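Local coordinates for hypothetical protein TTHA1785 (Thermus thermophilus, PDB 2EPG) that probably ligates RNA ends as an RtcB-family enzyme, using GTP and manganese to join 3'-phosphate or 2',3'-cyclic phosphate ends to 5'-hydroxyl ends, at residues P19-I24 with V35-K40; G85-F90 with V352-K357; G358-F363 with Q379-P384; F363-P368 with G396-M401. All blocks are in the same frame, centred on the assembly; numbering follows the deposited sequence.

Contacts 1 and 2 belong to a run of neighbouring strands: strand 70-73 lies between strand 34-37 of the first and strand 86-90 of the second, centres about 18 Å apart. Strand 350-357 of contact 2 leads into contact 3, and the two touch: Val87 CG2 is 3.7 Å from Ala359 CB. Contacts 3 and 4 share Phe363 and a probable hydrogen bond from Gly396 N to Gln379 O, 2.8 Å. Contact 2 borders the predicted GMP site and contact 3 includes its Pro384; nearest atoms of Gly85 and the Thr360 side chain are about 5 and 4 Å from the side chain of His410, the predicted guanylylated histidine. Contact 4 lies away from it.

Contact 1: P19-I24 with V35-K40; sequences PYTYRI and VFFASK
Tyr22 holds CG anti to its carbonyl carbon (chi1 -55°), while Phe36 takes the crowded position between backbone N and carbonyl carbon (chi1 65°), and together these torsions slide the Phe36 ring beneath Tyr22 CB. The result is a CH-pi contact, with Tyr22 CB 3.6 Å from the centroid of the Phe36 ring and over its face. The two rings themselves meet obliquely, Tyr22 CD2 lying beside Phe36 CE2. Ile24 CG1 comes in at the edge of the Phe36 ring, and Phe14 makes an edge-to-face pair with the same ring. Farther out, Tyr22 CE2 touches Ala38 CB at 4.0 Å, and Lys40, bent at chi2, crosses the phenol at about a right angle to give its NZ to Tyr22 OH at 3.1 Å. That ammonium would be expected to polarise the hydroxyl.

Strands 21-24 and 34-37 form a beta hairpin, flanked by strand 15-18 and by strand 70-73. Within it Tyr22 and Phe36 form a hydrogen-bonded pair: Tyr22 N reaches Phe36 O at 2.8 Å, almost along the C=O axis, and Phe36 N returns a bond to Tyr22 O. An alanine at Tyr22 keeps CB but removes ring and hydroxyl, so Lys40 would probably lose its partner across the hairpin and Phe36 part of its cover.

On the other face, Thr21 lies alongside its partner Phe37 and crosses Val35 obliquely, CG2 to CG1. Thr21 OG1 donates to Pro19 O at 2.8 Å and also meets the edge of the Phe37 ring, where Ala470 of helix 462-470 packs on both residues.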
loop_
_atom_site.group_PDB
_atom_site.type_symbol
_atom_site.label_atom_id
_atom_site.label_comp_id
_atom_site.label_asym_id
_atom_site.label_seq_id
_atom_site.Cartn_x
_atom_site.Cartn_y
_atom_site.Cartn_z
ATOM N N PRO A 19 -16.340 -12.955 15.176
ATOM C CA PRO A 19 -15.124 -13.745 15.000
ATOM C C PRO A 19 -13.974 -12.818 14.593
ATOM O O PRO A 19 -14.167 -11.890 13.804
ATOM C CB PRO A 19 -15.520 -14.732 13.900
ATOM C CG PRO A 19 -16.965 -14.963 14.189
ATOM C CD PRO A 19 -17.481 -13.568 14.478
ATOM N N TYR A 20 -12.793 -13.061 15.153
ATOM C CA TYR A 20 -11.605 -12.262 14.877
ATOM C C TYR A 20 -11.797 -10.739 14.975
ATOM O O TYR A 20 -10.975 -9.986 14.462
ATOM C CB TYR A 20 -11.050 -12.604 13.485
ATOM C CG TYR A 20 -10.803 -14.080 13.282
ATOM C CD1 TYR A 20 -11.861 -14.951 13.029
ATOM C CD2 TYR A 20 -9.522 -14.607 13.385
ATOM C CE1 TYR A 20 -11.650 -16.317 12.885
ATOM C CE2 TYR A 20 -9.287 -15.978 13.240
ATOM C CZ TYR A 20 -10.361 -16.826 12.991
ATOM O OH TYR A 20 -10.148 -18.178 12.854
ATOM N N THR A 21 -12.850 -10.295 15.658
ATOM C CA THR A 21 -13.140 -8.867 15.786
ATOM C C THR A 21 -13.314 -8.413 17.247
ATOM O O THR A 21 -14.188 -8.923 17.970
ATOM C CB THR A 21 -14.409 -8.531 14.987
ATOM O OG1 THR A 21 -14.275 -9.052 13.654
ATOM C CG2 THR A 21 -14.636 -7.030 14.925
ATOM N N TYR A 22 -12.495 -7.444 17.670
ATOM C CA TYR A 22 -12.534 -6.913 19.040
ATOM C C TYR A 22 -12.786 -5.409 19.120
ATOM O O TYR A 22 -12.320 -4.629 18.284
ATOM C CB TYR A 22 -11.232 -7.242 19.766
ATOM C CG TYR A 22 -10.931 -8.725 19.760
ATOM C CD1 TYR A 22 -11.634 -9.604 20.591
ATOM C CD2 TYR A 22 -9.983 -9.258 18.883
ATOM C CE1 TYR A 22 -11.402 -10.984 20.546
ATOM C CE2 TYR A 22 -9.740 -10.635 18.823
ATOM C CZ TYR A 22 -10.454 -11.491 19.659
ATOM O OH TYR A 22 -10.218 -12.845 19.598
ATOM N N ARG A 23 -13.511 -5.014 20.158
ATOM C CA ARG A 23 -13.881 -3.637 20.373
ATOM C C ARG A 23 -13.290 -3.089 21.674
ATOM O O ARG A 23 -13.289 -3.767 22.703
ATOM C CB ARG A 23 -15.406 -3.561 20.396
ATOM C CG ARG A 23 -16.001 -2.227 20.684
ATOM C CD ARG A 23 -17.308 -2.434 21.420
ATOM N NE ARG A 23 -17.871 -1.152 21.785
ATOM C CZ ARG A 23 -18.485 -0.887 22.927
ATOM N NH1 ARG A 23 -18.944 0.333 23.130
ATOM N NH2 ARG A 23 -18.642 -1.826 23.856
ATOM N N ILE A 24 -12.742 -1.878 21.598
ATOM C CA ILE A 24 -12.187 -1.184 22.757
ATOM C C ILE A 24 -13.219 -0.102 23.010
ATOM O O ILE A 24 -13.246 0.918 22.321
ATOM C CB ILE A 24 -10.835 -0.519 22.438
ATOM C CG1 ILE A 24 -9.787 -1.592 22.147
ATOM C CG2 ILE A 24 -10.404 0.377 23.603
ATOM C CD1 ILE A 24 -8.528 -1.066 21.497
ATOM N N VAL A 35 -11.832 -0.394 17.103
ATOM C CA VAL A 35 -12.102 -1.790 16.802
ATOM C C VAL A 35 -10.873 -2.366 16.124
ATOM O O VAL A 35 -10.289 -1.719 15.257
ATOM C CB VAL A 35 -13.327 -1.944 15.853
ATOM C CG1 VAL A 35 -13.323 -3.331 15.225
ATOM C CG2 VAL A 35 -14.624 -1.706 16.612
ATOM N N PHE A 36 -10.447 -3.558 16.532
ATOM C CA PHE A 36 -9.294 -4.190 15.895
ATOM C C PHE A 36 -9.576 -5.651 15.566
ATOM O O PHE A 36 -10.372 -6.312 16.236
ATOM C CB PHE A 36 -8.012 -4.067 16.747
ATOM C CG PHE A 36 -8.057 -4.796 18.064
ATOM C CD1 PHE A 36 -8.612 -4.194 19.190
ATOM C CD2 PHE A 36 -7.518 -6.073 18.183
ATOM C CE1 PHE A 36 -8.629 -4.851 20.422
ATOM C CE2 PHE A 36 -7.529 -6.746 19.409
ATOM C CZ PHE A 36 -8.087 -6.133 20.535
ATOM N N PHE A 37 -8.946 -6.140 14.505
ATOM C CA PHE A 37 -9.142 -7.513 14.077
ATOM C C PHE A 37 -7.934 -8.349 14.481
ATOM O O PHE A 37 -6.789 -7.937 14.287
ATOM C CB PHE A 37 -9.362 -7.562 12.554
ATOM C CG PHE A 37 -10.435 -6.619 12.063
ATOM C CD1 PHE A 37 -10.120 -5.323 11.666
ATOM C CD2 PHE A 37 -11.767 -7.012 12.044
ATOM C CE1 PHE A 37 -11.114 -4.434 11.258
ATOM C CE2 PHE A 37 -12.774 -6.135 11.641
ATOM C CZ PHE A 37 -12.450 -4.842 11.248
ATOM N N ALA A 38 -8.177 -9.525 15.053
ATOM C CA ALA A 38 -7.064 -10.365 15.469
ATOM C C ALA A 38 -7.440 -11.815 15.735
ATOM O O ALA A 38 -8.613 -12.173 15.774
ATOM C CB ALA A 38 -6.415 -9.771 16.704
ATOM N N SER A 39 -6.417 -12.645 15.914
ATOM C CA SER A 39 -6.587 -14.076 16.175
ATOM C C SER A 39 -6.463 -14.323 17.660
ATOM O O SER A 39 -6.033 -13.442 18.407
ATOM C CB SER A 39 -5.487 -14.893 15.482
ATOM O OG SER A 39 -5.679 -15.000 14.080
ATOM N N LYS A 40 -6.831 -15.528 18.089
ATOM C CA LYS A 40 -6.684 -15.878 19.491
ATOM C C LYS A 40 -5.183 -15.881 19.718
ATOM O O LYS A 40 -4.699 -15.539 20.794
ATOM C CB LYS A 40 -7.270 -17.263 19.782
ATOM C CG LYS A 40 -8.783 -17.244 19.954
ATOM C CD LYS A 40 -9.168 -16.193 20.996
ATOM C CE LYS A 40 -10.667 -15.982 21.088
ATOM N NZ LYS A 40 -10.968 -14.770 21.903
#

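Contact 2: G85-F90 with V352-K357; sequences GGVAAF and VLVHRK
Backbone bonds do most of the work between these antiparallel strands. Ala88 with His355 and Phe90 with Leu353 are hydrogen-bonded pairs, and the straightest bond of the first runs from His355 N to Ala88 O, 2.8 Å at 171°. The donor stands above that carbonyl's plane. The same oxygen lies at the edge of the imidazole, where His355 ND1 adds a weak bond of 3.4 Å; NE2 of this ring is bonded to Ser99 N, so both ring nitrogens have partners.

Aromatic contact is confined to Phe90 and His355, which cross at about a right angle, Phe90 CD1 approaching His355 ND1 to 3.4 Å.

Apolar contacts lie on the other face. The Val87 and Val354 side chains lie side by side, with Val87 CG1 3.9 Å from Val354 CG1, and Val354 CG1 also sits over the centre of the Arg356 guanidinium, whose nitrogens are held by Glu345, Ser407 and Phe405 O.

At the far end Lys357 sends NZ to Phe82 O and Tyr80 O, while its carbonyl O accepts Gly85 N at 2.7 Å. Gly85 and Gly86 both face Lys357: a G1 beta bulge, placed beside the predicted GMP-binding residues Asn340 and His410.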
loop_
_atom_site.group_PDB
_atom_site.type_symbol
_atom_site.label_atom_id
_atom_site.label_comp_id
_atom_site.label_asym_id
_atom_site.label_seq_id
_atom_site.Cartn_x
_atom_site.Cartn_y
_atom_site.Cartn_z
ATOM N N GLY A 85 -0.725 -0.531 10.636
ATOM C CA GLY A 85 -1.858 -1.419 10.477
ATOM C C GLY A 85 -3.134 -0.650 10.818
ATOM O O GLY A 85 -4.215 -1.218 10.878
ATOM N N GLY A 86 -3.016 0.657 11.028
ATOM C CA GLY A 86 -4.185 1.439 11.386
ATOM C C GLY A 86 -4.981 2.079 10.257
ATOM O O GLY A 86 -4.449 2.394 9.201
ATOM N N VAL A 87 -6.275 2.256 10.502
ATOM C CA VAL A 87 -7.197 2.882 9.568
ATOM C C VAL A 87 -7.992 3.861 10.423
ATOM O O VAL A 87 -8.551 3.479 11.466
ATOM C CB VAL A 87 -8.156 1.842 8.932
ATOM C CG1 VAL A 87 -9.239 2.543 8.107
ATOM C CG2 VAL A 87 -7.373 0.875 8.057
ATOM N N ALA A 88 -8.041 5.121 10.000
ATOM C CA ALA A 88 -8.771 6.139 10.763
ATOM C C ALA A 88 -9.407 7.141 9.821
ATOM O O ALA A 88 -8.710 7.834 9.083
ATOM C CB ALA A 88 -7.813 6.863 11.736
ATOM N N ALA A 89 -10.730 7.218 9.854
ATOM C CA ALA A 89 -11.465 8.131 8.997
ATOM C C ALA A 89 -11.792 9.408 9.782
ATOM O O ALA A 89 -12.127 9.347 10.975
ATOM C CB ALA A 89 -12.747 7.452 8.501
ATOM N N PHE A 90 -11.661 10.556 9.112
ATOM C CA PHE A 90 -11.931 11.857 9.715
ATOM C C PHE A 90 -12.901 12.665 8.853
ATOM O O PHE A 90 -12.730 12.746 7.637
ATOM C CB PHE A 90 -10.620 12.619 9.906
ATOM C CG PHE A 90 -9.764 12.071 11.029
ATOM C CD1 PHE A 90 -8.862 11.033 10.801
ATOM C CD2 PHE A 90 -9.888 12.576 12.317
ATOM C CE1 PHE A 90 -8.094 10.508 11.841
ATOM C CE2 PHE A 90 -9.124 12.054 13.367
ATOM C CZ PHE A 90 -8.228 11.023 13.131
ATOM N N VAL A 352 -15.305 11.479 3.610
ATOM C CA VAL A 352 -14.416 11.492 4.758
ATOM C C VAL A 352 -13.004 11.240 4.286
ATOM O O VAL A 352 -12.800 10.751 3.184
ATOM C CB VAL A 352 -14.816 10.420 5.807
ATOM C CG1 VAL A 352 -16.194 10.726 6.365
ATOM C CG2 VAL A 352 -14.790 9.038 5.183
ATOM N N LEU A 353 -12.031 11.614 5.105
ATOM C CA LEU A 353 -10.634 11.399 4.774
ATOM C C LEU A 353 -10.176 10.153 5.536
ATOM O O LEU A 353 -10.170 10.146 6.769
ATOM C CB LEU A 353 -9.789 12.601 5.202
ATOM C CG LEU A 353 -8.284 12.419 4.987
ATOM C CD1 LEU A 353 -7.991 12.407 3.498
ATOM C CD2 LEU A 353 -7.519 13.548 5.692
ATOM N N VAL A 354 -9.769 9.120 4.807
ATOM C CA VAL A 354 -9.338 7.876 5.436
ATOM C C VAL A 354 -7.824 7.702 5.466
ATOM O O VAL A 354 -7.190 7.599 4.409
ATOM C CB VAL A 354 -9.945 6.652 4.710
ATOM C CG1 VAL A 354 -9.592 5.353 5.465
ATOM C CG2 VAL A 354 -11.454 6.823 4.594
ATOM N N HIS A 355 -7.263 7.669 6.682
ATOM C CA HIS A 355 -5.832 7.486 6.884
ATOM C C HIS A 355 -5.600 5.978 6.966
ATOM O O HIS A 355 -6.277 5.262 7.728
ATOM C CB HIS A 355 -5.346 8.089 8.218
ATOM C CG HIS A 355 -5.374 9.586 8.283
ATOM N ND1 HIS A 355 -6.539 10.309 8.434
ATOM C CD2 HIS A 355 -4.364 10.492 8.276
ATOM C CE1 HIS A 355 -6.244 11.597 8.522
ATOM N NE2 HIS A 355 -4.931 11.734 8.431
ATOM N N ARG A 356 -4.637 5.505 6.191
ATOM C CA ARG A 356 -4.299 4.094 6.184
ATOM C C ARG A 356 -2.796 4.004 6.202
ATOM O O ARG A 356 -2.142 4.423 5.254
ATOM C CB ARG A 356 -4.835 3.390 4.920
ATOM C CG ARG A 356 -6.373 3.317 4.791
ATOM C CD ARG A 356 -6.802 2.287 3.721
ATOM N NE ARG A 356 -8.253 2.188 3.567
ATOM C CZ ARG A 356 -8.984 2.958 2.760
ATOM N NH1 ARG A 356 -10.298 2.793 2.699
ATOM N NH2 ARG A 356 -8.410 3.896 2.009
ATOM N N LYS A 357 -2.248 3.483 7.290
ATOM C CA LYS A 357 -0.807 3.309 7.406
ATOM C C LYS A 357 -0.613 1.823 7.575
ATOM O O LYS A 357 -1.033 1.255 8.589
ATOM C CB LYS A 357 -0.233 4.022 8.635
ATOM C CG LYS A 357 1.302 4.061 8.602
ATOM C CD LYS A 357 1.967 4.122 9.974
ATOM C CE LYS A 357 1.407 5.201 10.862
ATOM N NZ LYS A 357 2.241 5.428 12.071
#

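Contact 3: G358-F363 with Q379-P384; sequences GATRAF and QPVLVP
The two backbones come together at one end, where Gln379 N donates to Phe363 O at 2.9 Å, and then diverge. Rather than pairing as strands, they are bridged by side chains, so that strand 360-361, which pairs with 407-408, is tied to the start of strand 380-383, which leads to Pro384 of the predicted GMP site in this RtcB fold.

Gln379 is the clasp. With CG anti to its backbone N (chi1 -180°) it reaches straight across, and each end of the amide is used more than once. Its NE2 donates to Arg361 O at 2.7 Å, from above that carbonyl's plane, and to Pro380 O at 3.1 Å, in the amide plane. Its OE1 is gripped side-on by the guanidinium, Arg361 NE at 2.9 Å and Arg361 NH1 at 3.1 Å, with Phe363 N adding a weak third bond.

Arg361 can offer that side because its chain bends at chi3 (71°), which also lays the guanidinium across the Phe363 ring: Phe363 CD1 is 3.6 Å above the guanidinium plane, over its centre. Together, the two bonds to OE1 and the ring would help to fix the guanidinium's rotation. A leucine at Gln379 removes both amide ends, so Arg361 O and the guanidinium would probably lose their shared partner, leaving mainly the backbone bond and Val381 to join the segments.

Val381 turns one methyl to each of two neighbours: CG1 meets Thr360 OG1, itself bonded to Cys409 O, and CG2 packs on Ala362 CB at 3.6 Å.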
loop_
_atom_site.group_PDB
_atom_site.type_symbol
_atom_site.label_atom_id
_atom_site.label_comp_id
_atom_site.label_asym_id
_atom_site.label_seq_id
_atom_site.Cartn_x
_atom_site.Cartn_y
_atom_site.Cartn_z
ATOM N N GLY A 358 0.017 1.190 6.593
ATOM C CA GLY A 358 0.222 -0.248 6.666
ATOM C C GLY A 358 -1.104 -0.991 6.617
ATOM O O GLY A 358 -1.345 -1.923 7.384
ATOM N N ALA A 359 -1.981 -0.547 5.731
ATOM C CA ALA A 359 -3.286 -1.166 5.551
ATOM C C ALA A 359 -3.677 -0.768 4.143
ATOM O O ALA A 359 -3.160 0.217 3.600
ATOM C CB ALA A 359 -4.292 -0.632 6.565
ATOM N N THR A 360 -4.576 -1.536 3.551
ATOM C CA THR A 360 -4.987 -1.303 2.178
ATOM C C THR A 360 -6.429 -0.930 2.007
ATOM O O THR A 360 -7.259 -1.231 2.856
ATOM C CB THR A 360 -4.784 -2.575 1.319
ATOM O OG1 THR A 360 -5.446 -3.683 1.954
ATOM C CG2 THR A 360 -3.306 -2.893 1.153
ATOM N N ARG A 361 -6.713 -0.264 0.892
ATOM C CA ARG A 361 -8.077 0.067 0.540
ATOM C C ARG A 361 -8.494 -1.293 0.004
ATOM O O ARG A 361 -7.692 -1.980 -0.626
ATOM C CB ARG A 361 -8.150 1.100 -0.589
ATOM C CG ARG A 361 -9.556 1.619 -0.824
ATOM C CD ARG A 361 -9.667 2.442 -2.108
ATOM N NE ARG A 361 -9.562 1.609 -3.299
ATOM C CZ ARG A 361 -9.751 2.058 -4.538
ATOM N NH1 ARG A 361 -9.642 1.238 -5.576
ATOM N NH2 ARG A 361 -10.042 3.333 -4.741
ATOM N N ALA A 362 -9.734 -1.682 0.244
ATOM C CA ALA A 362 -10.179 -2.998 -0.196
ATOM C C ALA A 362 -11.660 -2.969 -0.514
ATOM O O ALA A 362 -12.474 -3.572 0.202
ATOM C CB ALA A 362 -9.889 -4.016 0.903
ATOM N N PHE A 363 -12.003 -2.246 -1.580
ATOM C CA PHE A 363 -13.382 -2.129 -1.997
ATOM C C PHE A 363 -13.995 -3.469 -2.412
ATOM O O PHE A 363 -13.300 -4.384 -2.899
ATOM C CB PHE A 363 -13.500 -1.085 -3.107
ATOM C CG PHE A 363 -13.369 0.339 -2.613
ATOM C CD1 PHE A 363 -13.272 1.396 -3.511
ATOM C CD2 PHE A 363 -13.322 0.612 -1.242
ATOM C CE1 PHE A 363 -13.130 2.705 -3.056
ATOM C CE2 PHE A 363 -13.181 1.919 -0.766
ATOM C CZ PHE A 363 -13.084 2.974 -1.677
ATOM N N GLN A 379 -12.323 -5.762 -5.274
ATOM C CA GLN A 379 -11.008 -5.226 -5.597
ATOM C C GLN A 379 -9.887 -6.165 -5.168
ATOM O O GLN A 379 -9.945 -6.765 -4.102
ATOM C CB GLN A 379 -10.812 -3.893 -4.862
ATOM C CG GLN A 379 -9.452 -3.195 -5.108
ATOM C CD GLN A 379 -9.099 -2.283 -3.965
ATOM O OE1 GLN A 379 -9.746 -1.254 -3.743
ATOM N NE2 GLN A 379 -8.095 -2.669 -3.204
ATOM N N PRO A 380 -8.844 -6.304 -5.998
ATOM C CA PRO A 380 -7.742 -7.185 -5.599
ATOM C C PRO A 380 -7.020 -6.525 -4.404
ATOM O O PRO A 380 -6.933 -5.295 -4.318
ATOM C CB PRO A 380 -6.834 -7.211 -6.841
ATOM C CG PRO A 380 -7.771 -6.895 -7.988
ATOM C CD PRO A 380 -8.698 -5.851 -7.397
ATOM N N VAL A 381 -6.515 -7.341 -3.484
ATOM C CA VAL A 381 -5.776 -6.839 -2.335
ATOM C C VAL A 381 -4.475 -7.608 -2.403
ATOM O O VAL A 381 -4.467 -8.843 -2.327
ATOM C CB VAL A 381 -6.487 -7.151 -1.002
ATOM C CG1 VAL A 381 -5.576 -6.769 0.177
ATOM C CG2 VAL A 381 -7.796 -6.381 -0.919
ATOM N N LEU A 382 -3.378 -6.874 -2.553
ATOM C CA LEU A 382 -2.059 -7.482 -2.697
ATOM C C LEU A 382 -1.350 -7.472 -1.359
ATOM O O LEU A 382 -1.079 -6.415 -0.791
ATOM C CB LEU A 382 -1.254 -6.703 -3.751
ATOM C CG LEU A 382 -2.039 -6.462 -5.053
ATOM C CD1 LEU A 382 -1.224 -5.627 -6.051
ATOM C CD2 LEU A 382 -2.427 -7.809 -5.657
ATOM N N VAL A 383 -1.062 -8.662 -0.851
ATOM C CA VAL A 383 -0.409 -8.810 0.438
ATOM C C VAL A 383 0.965 -9.432 0.241
ATOM O O VAL A 383 1.114 -10.653 0.178
ATOM C CB VAL A 383 -1.271 -9.696 1.373
ATOM C CG1 VAL A 383 -0.578 -9.911 2.702
ATOM C CG2 VAL A 383 -2.612 -9.032 1.606
ATOM N N PRO A 384 2.000 -8.591 0.141
ATOM C CA PRO A 384 3.349 -9.115 -0.048
ATOM C C PRO A 384 3.868 -9.653 1.289
ATOM O O PRO A 384 3.501 -9.151 2.359
ATOM C CB PRO A 384 4.110 -7.882 -0.510
ATOM C CG PRO A 384 3.504 -6.807 0.365
ATOM C CD PRO A 384 2.019 -7.125 0.312
#

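Contact 4: F363-P368 with G396-M401; sequences FGPGHP and GTEKAM
Thr397 OG1 is gripped twice: it accepts from Ala400 N at 3.1 Å, at 155°, and is hydrogen-bonded to Gly471 O. The first of these is an N-cap bond, which closes the start of helix 398-403.

Close approach of the main chains depends on two glycines. Gly396 CA makes a CA-H...O contact with Phe363 O at 3.3 Å, and a CB on Gly396 would come within 2.0 Å of that Phe363 O. Gly364 is tight too, though less so: a CB there would clash with Thr397 O and Glu398 N.

Met401, a selenomethionine, folds back at chi2 and chi3 (-54° and -53°) to reach the loop. Its SE lies obliquely beside the Phe363 ring, 3.6 Å from Phe363 CD2, a Met-aromatic contact. Its CE meets the edge of the His367 ring, 3.7 Å from His367 CD2. That imidazole is stacked on Phe363, whose CD1 is centred over it. A type II turn from Gly364 to His367 brings the ring back to this place, and His367 ND1 is held by Glu369 N.

The loop after strand 360-361 thus lies against the first turn of helix 398-403, which follows strand 391-395 and meets Ile472, just past helix 462-470.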
loop_
_atom_site.group_PDB
_atom_site.type_symbol
_atom_site.label_atom_id
_atom_site.label_comp_id
_atom_site.label_asym_id
_atom_site.label_seq_id
_atom_site.Cartn_x
_atom_site.Cartn_y
_atom_site.Cartn_z
ATOM N N PHE A 363 -12.003 -2.246 -1.580
ATOM C CA PHE A 363 -13.382 -2.129 -1.997
ATOM C C PHE A 363 -13.995 -3.469 -2.412
ATOM O O PHE A 363 -13.300 -4.384 -2.899
ATOM C CB PHE A 363 -13.500 -1.085 -3.107
ATOM C CG PHE A 363 -13.369 0.339 -2.613
ATOM C CD1 PHE A 363 -13.272 1.396 -3.511
ATOM C CD2 PHE A 363 -13.322 0.612 -1.242
ATOM C CE1 PHE A 363 -13.130 2.705 -3.056
ATOM C CE2 PHE A 363 -13.181 1.919 -0.766
ATOM C CZ PHE A 363 -13.084 2.974 -1.677
ATOM N N GLY A 364 -15.303 -3.583 -2.202
ATOM C CA GLY A 364 -15.988 -4.827 -2.506
ATOM C C GLY A 364 -16.819 -4.860 -3.768
ATOM O O GLY A 364 -16.909 -3.863 -4.490
ATOM N N PRO A 365 -17.464 -6.005 -4.043
ATOM C CA PRO A 365 -18.317 -6.227 -5.222
ATOM C C PRO A 365 -19.301 -5.082 -5.463
ATOM O O PRO A 365 -19.875 -4.542 -4.523
ATOM C CB PRO A 365 -19.024 -7.542 -4.893
ATOM C CG PRO A 365 -17.970 -8.284 -4.085
ATOM C CD PRO A 365 -17.472 -7.185 -3.156
ATOM N N GLY A 366 -19.476 -4.710 -6.727
ATOM C CA GLY A 366 -20.395 -3.638 -7.072
ATOM C C GLY A 366 -19.881 -2.206 -6.965
ATOM O O GLY A 366 -20.531 -1.286 -7.459
ATOM N N HIS A 367 -18.725 -2.003 -6.343
ATOM C CA HIS A 367 -18.190 -0.659 -6.189
ATOM C C HIS A 367 -17.758 -0.031 -7.510
ATOM O O HIS A 367 -16.988 -0.613 -8.263
ATOM C CB HIS A 367 -17.016 -0.668 -5.206
ATOM C CG HIS A 367 -16.748 0.662 -4.574
ATOM N ND1 HIS A 367 -16.296 1.751 -5.292
ATOM C CD2 HIS A 367 -16.922 1.096 -3.302
ATOM C CE1 HIS A 367 -16.212 2.799 -4.490
ATOM N NE2 HIS A 367 -16.587 2.427 -3.277
ATOM N N PRO A 368 -18.252 1.183 -7.804
ATOM C CA PRO A 368 -17.919 1.904 -9.039
ATOM C C PRO A 368 -16.428 2.178 -9.231
ATOM O O PRO A 368 -15.955 2.285 -10.358
ATOM C CB PRO A 368 -18.732 3.194 -8.917
ATOM C CG PRO A 368 -18.838 3.388 -7.420
ATOM C CD PRO A 368 -19.150 1.987 -6.957
ATOM N N GLY A 396 -11.510 -7.697 -2.011
ATOM C CA GLY A 396 -12.253 -6.873 -1.069
ATOM C C GLY A 396 -13.666 -7.396 -0.867
ATOM O O GLY A 396 -14.227 -8.031 -1.751
ATOM N N THR A 397 -14.261 -7.115 0.282
ATOM C CA THR A 397 -15.592 -7.638 0.544
ATOM C C THR A 397 -16.610 -6.588 0.883
ATOM O O THR A 397 -16.277 -5.454 1.216
ATOM C CB THR A 397 -15.573 -8.619 1.717
ATOM O OG1 THR A 397 -15.316 -7.894 2.923
ATOM C CG2 THR A 397 -14.473 -9.668 1.505
ATOM N N GLU A 398 -17.871 -6.999 0.821
ATOM C CA GLU A 398 -18.971 -6.102 1.132
ATOM C C GLU A 398 -18.950 -5.813 2.613
ATOM O O GLU A 398 -19.208 -4.683 3.026
ATOM C CB GLU A 398 -20.309 -6.738 0.710
ATOM C CG GLU A 398 -20.497 -6.772 -0.809
ATOM C CD GLU A 398 -21.728 -7.555 -1.255
ATOM O OE1 GLU A 398 -21.704 -8.805 -1.170
ATOM O OE2 GLU A 398 -22.719 -6.918 -1.691
ATOM N N LYS A 399 -18.621 -6.823 3.416
ATOM C CA LYS A 399 -18.581 -6.642 4.869
ATOM C C LYS A 399 -17.582 -5.559 5.265
ATOM O O LYS A 399 -17.834 -4.771 6.186
ATOM C CB LYS A 399 -18.213 -7.944 5.579
ATOM C CG LYS A 399 -18.104 -7.776 7.085
ATOM C CD LYS A 399 -17.901 -9.103 7.792
ATOM C CE LYS A 399 -18.003 -8.935 9.284
ATOM N NZ LYS A 399 -17.818 -10.243 9.994
ATOM N N ALA A 400 -16.448 -5.535 4.572
ATOM C CA ALA A 400 -15.410 -4.536 4.821
ATOM C C ALA A 400 -15.979 -3.142 4.571
ATOM O O ALA A 400 -15.626 -2.197 5.267
ATOM C CB ALA A 400 -14.188 -4.785 3.882
HETATM N N MSE A 401 -16.849 -3.005 3.577
HETATM C CA MSE A 401 -17.443 -1.701 3.296
HETATM C C MSE A 401 -18.209 -1.236 4.536
HETATM O O MSE A 401 -18.255 -0.044 4.835
HETATM C CB MSE A 401 -18.426 -1.756 2.116
HETATM C CG MSE A 401 -17.814 -2.004 0.738
HETATM SE SE MSE A 401 -16.347 -0.810 0.128
HETATM C CE MSE A 401 -17.166 0.947 0.363
#